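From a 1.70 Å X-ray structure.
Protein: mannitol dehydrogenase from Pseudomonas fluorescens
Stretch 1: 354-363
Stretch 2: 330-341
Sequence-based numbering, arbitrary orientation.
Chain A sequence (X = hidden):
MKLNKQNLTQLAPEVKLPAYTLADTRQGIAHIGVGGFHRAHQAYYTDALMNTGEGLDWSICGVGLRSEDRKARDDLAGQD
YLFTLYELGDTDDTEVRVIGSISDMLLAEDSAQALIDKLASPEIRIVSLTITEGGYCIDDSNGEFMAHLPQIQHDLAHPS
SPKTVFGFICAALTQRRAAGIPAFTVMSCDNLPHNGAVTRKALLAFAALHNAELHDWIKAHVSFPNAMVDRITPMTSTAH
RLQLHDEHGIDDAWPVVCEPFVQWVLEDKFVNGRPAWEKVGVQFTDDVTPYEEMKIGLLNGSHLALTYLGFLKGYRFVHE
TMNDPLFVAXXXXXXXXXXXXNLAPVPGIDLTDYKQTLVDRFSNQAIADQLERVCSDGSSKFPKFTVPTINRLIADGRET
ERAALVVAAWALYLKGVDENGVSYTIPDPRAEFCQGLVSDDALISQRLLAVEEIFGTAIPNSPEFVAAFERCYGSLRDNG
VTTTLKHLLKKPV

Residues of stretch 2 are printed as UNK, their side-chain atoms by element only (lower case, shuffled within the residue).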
# COMPACT_ATOMS: atom_id res chain seq x y z
N TYR A 354 -0.90 21.15 -3.82
CA TYR A 354 -0.96 19.70 -3.54
C TYR A 354 -0.68 19.41 -2.05
O TYR A 354 -1.41 18.64 -1.41
CB TYR A 354 0.06 18.97 -4.41
CG TYR A 354 0.10 17.46 -4.15
CD1 TYR A 354 -0.90 16.62 -4.64
CD2 TYR A 354 1.14 16.91 -3.42
CE1 TYR A 354 -0.86 15.23 -4.39
CE2 TYR A 354 1.19 15.52 -3.15
CZ TYR A 354 0.20 14.70 -3.64
OH TYR A 354 0.28 13.35 -3.38
N LYS A 355 0.35 20.03 -1.48
CA LYS A 355 0.65 19.82 -0.07
C LYS A 355 -0.51 20.27 0.81
O LYS A 355 -0.83 19.63 1.82
CB LYS A 355 1.97 20.52 0.34
CG LYS A 355 3.21 19.87 -0.28
CD LYS A 355 4.49 20.63 0.11
CE LYS A 355 4.67 21.94 -0.72
NZ LYS A 355 5.91 22.61 -0.27
N GLN A 356 -1.18 21.37 0.45
CA GLN A 356 -2.35 21.75 1.22
C GLN A 356 -3.47 20.68 1.12
O GLN A 356 -4.13 20.39 2.11
CB GLN A 356 -2.90 23.13 0.78
CG GLN A 356 -4.12 23.60 1.64
CD GLN A 356 -3.84 23.71 3.14
OE1 GLN A 356 -2.84 24.30 3.53
NE2 GLN A 356 -4.70 23.13 3.97
N THR A 357 -3.66 20.08 -0.06
CA THR A 357 -4.71 19.06 -0.14
C THR A 357 -4.35 17.85 0.75
O THR A 357 -5.25 17.19 1.25
CB THR A 357 -4.99 18.61 -1.58
OG1 THR A 357 -3.83 17.96 -2.13
CG2 THR A 357 -5.39 19.81 -2.46
N LEU A 358 -3.05 17.59 0.99
CA LEU A 358 -2.70 16.46 1.87
C LEU A 358 -3.12 16.81 3.29
O LEU A 358 -3.67 15.97 4.02
CB LEU A 358 -1.19 16.14 1.81
CG LEU A 358 -0.72 15.71 0.41
CD1 LEU A 358 0.77 15.41 0.48
CD2 LEU A 358 -1.50 14.50 -0.11
N VAL A 359 -2.88 18.05 3.69
CA VAL A 359 -3.30 18.45 5.02
C VAL A 359 -4.82 18.31 5.11
O VAL A 359 -5.33 17.78 6.10
CB VAL A 359 -2.86 19.91 5.33
CG1 VAL A 359 -3.48 20.38 6.65
CG2 VAL A 359 -1.36 19.95 5.41
N ASP A 360 -5.53 18.76 4.08
CA ASP A 360 -7.01 18.69 4.08
C ASP A 360 -7.50 17.23 4.18
O ASP A 360 -8.40 16.90 4.96
CB ASP A 360 -7.62 19.26 2.80
CG ASP A 360 -7.36 20.78 2.61
OD1 ASP A 360 -7.13 21.49 3.61
OD2 ASP A 360 -7.40 21.24 1.43
N ARG A 361 -6.91 16.36 3.35
CA ARG A 361 -7.32 14.94 3.37
C ARG A 361 -6.98 14.24 4.69
O ARG A 361 -7.79 13.44 5.21
CB ARG A 361 -6.70 14.21 2.17
CG ARG A 361 -7.35 14.64 0.84
CD ARG A 361 -6.49 14.17 -0.36
NE ARG A 361 -6.31 12.71 -0.29
CZ ARG A 361 -5.32 12.05 -0.92
NH1 ARG A 361 -4.43 12.71 -1.67
NH2 ARG A 361 -5.21 10.72 -0.78
N PHE A 362 -5.83 14.53 5.26
CA PHE A 362 -5.52 13.90 6.54
C PHE A 362 -6.40 14.46 7.68
O PHE A 362 -6.53 13.83 8.71
CB PHE A 362 -4.06 14.15 6.97
CG PHE A 362 -3.02 13.37 6.19
CD1 PHE A 362 -1.68 13.47 6.57
CD2 PHE A 362 -3.35 12.59 5.10
CE1 PHE A 362 -0.68 12.80 5.86
CE2 PHE A 362 -2.36 11.91 4.36
CZ PHE A 362 -1.02 12.02 4.74
N SER A 363 -6.97 15.65 7.48
CA SER A 363 -7.82 16.30 8.49
C SER A 363 -9.26 15.79 8.45
O SER A 363 -10.09 16.16 9.30
CB SER A 363 -7.79 17.84 8.30
OG SER A 363 -6.45 18.32 8.43
N UNK A 330 4.83 20.44 12.22
CA UNK A 330 5.93 19.50 11.93
C UNK A 330 5.79 18.88 10.52
O UNK A 330 6.78 18.84 9.76
c UNK A 330 6.45 15.96 12.65
o UNK A 330 9.54 14.04 12.23
c UNK A 330 8.67 15.11 12.39
c UNK A 330 7.30 14.88 12.46
c UNK A 330 5.94 18.40 13.01
c UNK A 330 9.18 16.40 12.49
c UNK A 330 8.30 17.48 12.68
c UNK A 330 6.92 17.26 12.76
N UNK A 331 4.59 18.40 10.17
CA UNK A 331 4.37 17.85 8.80
C UNK A 331 4.67 18.90 7.72
O UNK A 331 5.32 18.60 6.70
c UNK A 331 2.46 17.11 7.17
c UNK A 331 2.90 17.40 8.64
c UNK A 331 0.22 16.35 5.37
se UNK A 331 0.59 16.44 7.29
N UNK A 332 4.20 20.13 7.93
CA UNK A 332 4.46 21.16 6.93
C UNK A 332 5.96 21.44 6.79
O UNK A 332 6.47 21.63 5.68
c UNK A 332 -0.60 23.83 6.20
n UNK A 332 -0.13 23.69 4.97
n UNK A 332 0.22 23.90 7.25
c UNK A 332 1.68 23.84 7.19
c UNK A 332 2.23 22.42 7.11
c UNK A 332 3.72 22.46 7.27
n UNK A 332 -1.91 23.94 6.39
N UNK A 333 6.66 21.46 7.92
CA UNK A 333 8.11 21.72 7.86
C UNK A 333 8.82 20.56 7.13
O UNK A 333 9.70 20.76 6.31
c UNK A 333 8.68 21.88 9.27
N UNK A 334 8.44 19.33 7.46
CA UNK A 334 9.03 18.17 6.80
C UNK A 334 8.75 18.23 5.29
O UNK A 334 9.69 18.06 4.46
c UNK A 334 8.15 14.89 5.86
c UNK A 334 8.97 15.62 6.74
c UNK A 334 8.46 16.87 7.41
c UNK A 334 10.26 15.15 6.98
c UNK A 334 9.93 13.28 5.53
c UNK A 334 8.63 13.70 5.26
c UNK A 334 10.74 14.01 6.38
o UNK A 334 10.48 12.14 4.97
N UNK A 335 7.49 18.48 4.90
CA UNK A 335 7.13 18.55 3.46
C UNK A 335 7.83 19.73 2.75
O UNK A 335 8.40 19.57 1.67
c UNK A 335 2.41 19.26 3.89
c UNK A 335 5.61 18.74 3.28
se UNK A 335 2.99 17.65 2.97
c UNK A 335 4.81 17.52 3.65
N UNK A 336 7.77 20.90 3.37
CA UNK A 336 8.34 22.09 2.73
C UNK A 336 9.85 22.18 2.69
O UNK A 336 10.42 22.56 1.67
o UNK A 336 5.79 24.34 4.09
c UNK A 336 7.84 23.39 3.40
o UNK A 336 5.71 23.04 2.35
c UNK A 336 6.36 23.60 3.26
N UNK A 337 10.51 21.81 3.80
CA UNK A 337 11.96 21.98 3.86
C UNK A 337 12.79 20.76 3.53
O UNK A 337 13.91 20.87 3.03
c UNK A 337 11.93 23.87 7.25
c UNK A 337 11.60 23.67 5.77
c UNK A 337 12.36 22.44 5.25
c UNK A 337 12.00 24.91 4.94
N UNK A 338 12.23 19.57 3.78
CA UNK A 338 13.02 18.36 3.55
C UNK A 338 12.70 17.64 2.26
O UNK A 338 13.62 17.28 1.52
o UNK A 338 14.24 18.90 6.03
o UNK A 338 12.78 17.68 7.17
c UNK A 338 13.33 18.04 6.09
c UNK A 338 12.88 17.39 4.75
N UNK A 339 11.41 17.46 1.97
CA UNK A 339 11.03 16.72 0.77
C UNK A 339 10.93 17.55 -0.51
O UNK A 339 11.47 17.17 -1.53
c UNK A 339 9.76 15.01 2.24
c UNK A 339 9.21 15.22 -0.28
c UNK A 339 9.64 15.98 1.00
N UNK A 340 10.23 18.67 -0.44
CA UNK A 340 9.98 19.47 -1.65
C UNK A 340 11.18 19.78 -2.52
O UNK A 340 11.12 19.59 -3.74
c UNK A 340 9.17 20.78 -1.29
c UNK A 340 9.01 21.67 -2.53
o UNK A 340 7.86 20.41 -0.84
N UNK A 341 12.29 20.24 -1.92
CA UNK A 341 13.47 20.55 -2.75
C UNK A 341 14.04 19.36 -3.51
O UNK A 341 14.87 19.52 -4.42
c UNK A 341 13.70 21.57 -0.56
c UNK A 341 12.56 20.50 -0.49
c UNK A 341 14.51 21.06 -1.74

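Position 330 carries one carbon leading to a six-carbon ring that bears an oxygen, the pattern of tyrosine. Y330 is out of reach of stretch 1; its apolar ring is buried away from it, and its hydroxyl is hydrogen-bonded elsewhere in the structure.

Position 331 has an unbranched chain of two carbons, a selenium and a terminal carbon that lies 3.7 Å from F362 CD1; this is selenomethionine, M331. All three of its chi angles are t, so the extended chain carries its methyl group onto the facing side of the neighbouring helix: M331 CE also lies 3.8 Å from L358 CB and 3.9 Å from V359 CG2. M331 SE stands 4.9 Å from the centroid of the F362 ring, in an oblique approach. A long, flexible, apolar chain suits an apolar patch formed by L358, V359 and F362.

At 332, three carbons precede a nitrogen and then a carbon with two more nitrogens, both facing Q356 OE1: a guanidinium, hence arginine. The CA-to-CB bond of R332 points sideways, but the side chain is long enough for its end to reach stretch 1. R332 NH1 and R332 NH2 both donate to Q356 OE1, at 3.1 and 3.0 Å, and this oxygen lies near the guanidinium plane, where the N-H groups point. V359 CG2 lies over one face, a flat surface that tolerates an apolar neighbour.

A single carbon at 333 identifies alanine; A333 makes no contact with stretch 1 and needs no reach. Position 334 repeats the ring of six carbons with one oxygen, so it is tyrosine, and the ring of Y334 is likewise buried away from stretch 1.

The chain at 335 is again two carbons, selenium and carbon, its end carbon packed against K355 CB: a second selenomethionine. M335 differs from M331 in its m, t, m rotamer. M335 CE packs 3.8 Å from K355 CB and 4.1 Å from V359 CG2, and M335 SE lies 4.0 Å from L358 CD1. An unbranched apolar chain can bend at chi3 to meet all three.

Position 336 has two carbons, the second carrying two oxygens, one of them 2.7 Å from K355 NZ. This carboxylate is aspartate, and D336 OD1 accepts a hydrogen bond within a salt bridge to the lysine.

Four carbons forked at the second make 337 leucine; L337 points away and is exposed, so this contact sets no demand on it. Position 338 is another two-carbon carboxylate, D338, buried but with its oxygens hydrogen-bonded elsewhere in the structure. At 339, one carbon carrying two others gives valine, V339, apolar and buried away from stretch 1.

Position 340 has a carbon bearing one carbon and one oxygen, the latter 3.0 Å from K355 NZ; this is threonine. T340 OG1 donates to M335 O at 2.7 Å and accepts from K355 NZ, using a hydroxyl's double capacity. Three carbons closing onto the backbone nitrogen make 341 proline; P341 makes no contact and lies in the 3-10 segment after the helix.

The helices run nearly antiparallel, at 155°, with axes 11.3 Å apart at closest approach. M331, M335, R332 and K355 supply most of the reach: both selenomethionines meet L358 and V359, while polar groups add directional bonds. K355 joins the two modes, its CB against M335 and its ammonium shared between D336 and T340.

Stretch 2 (330-341) YMRAYMDLDVTP
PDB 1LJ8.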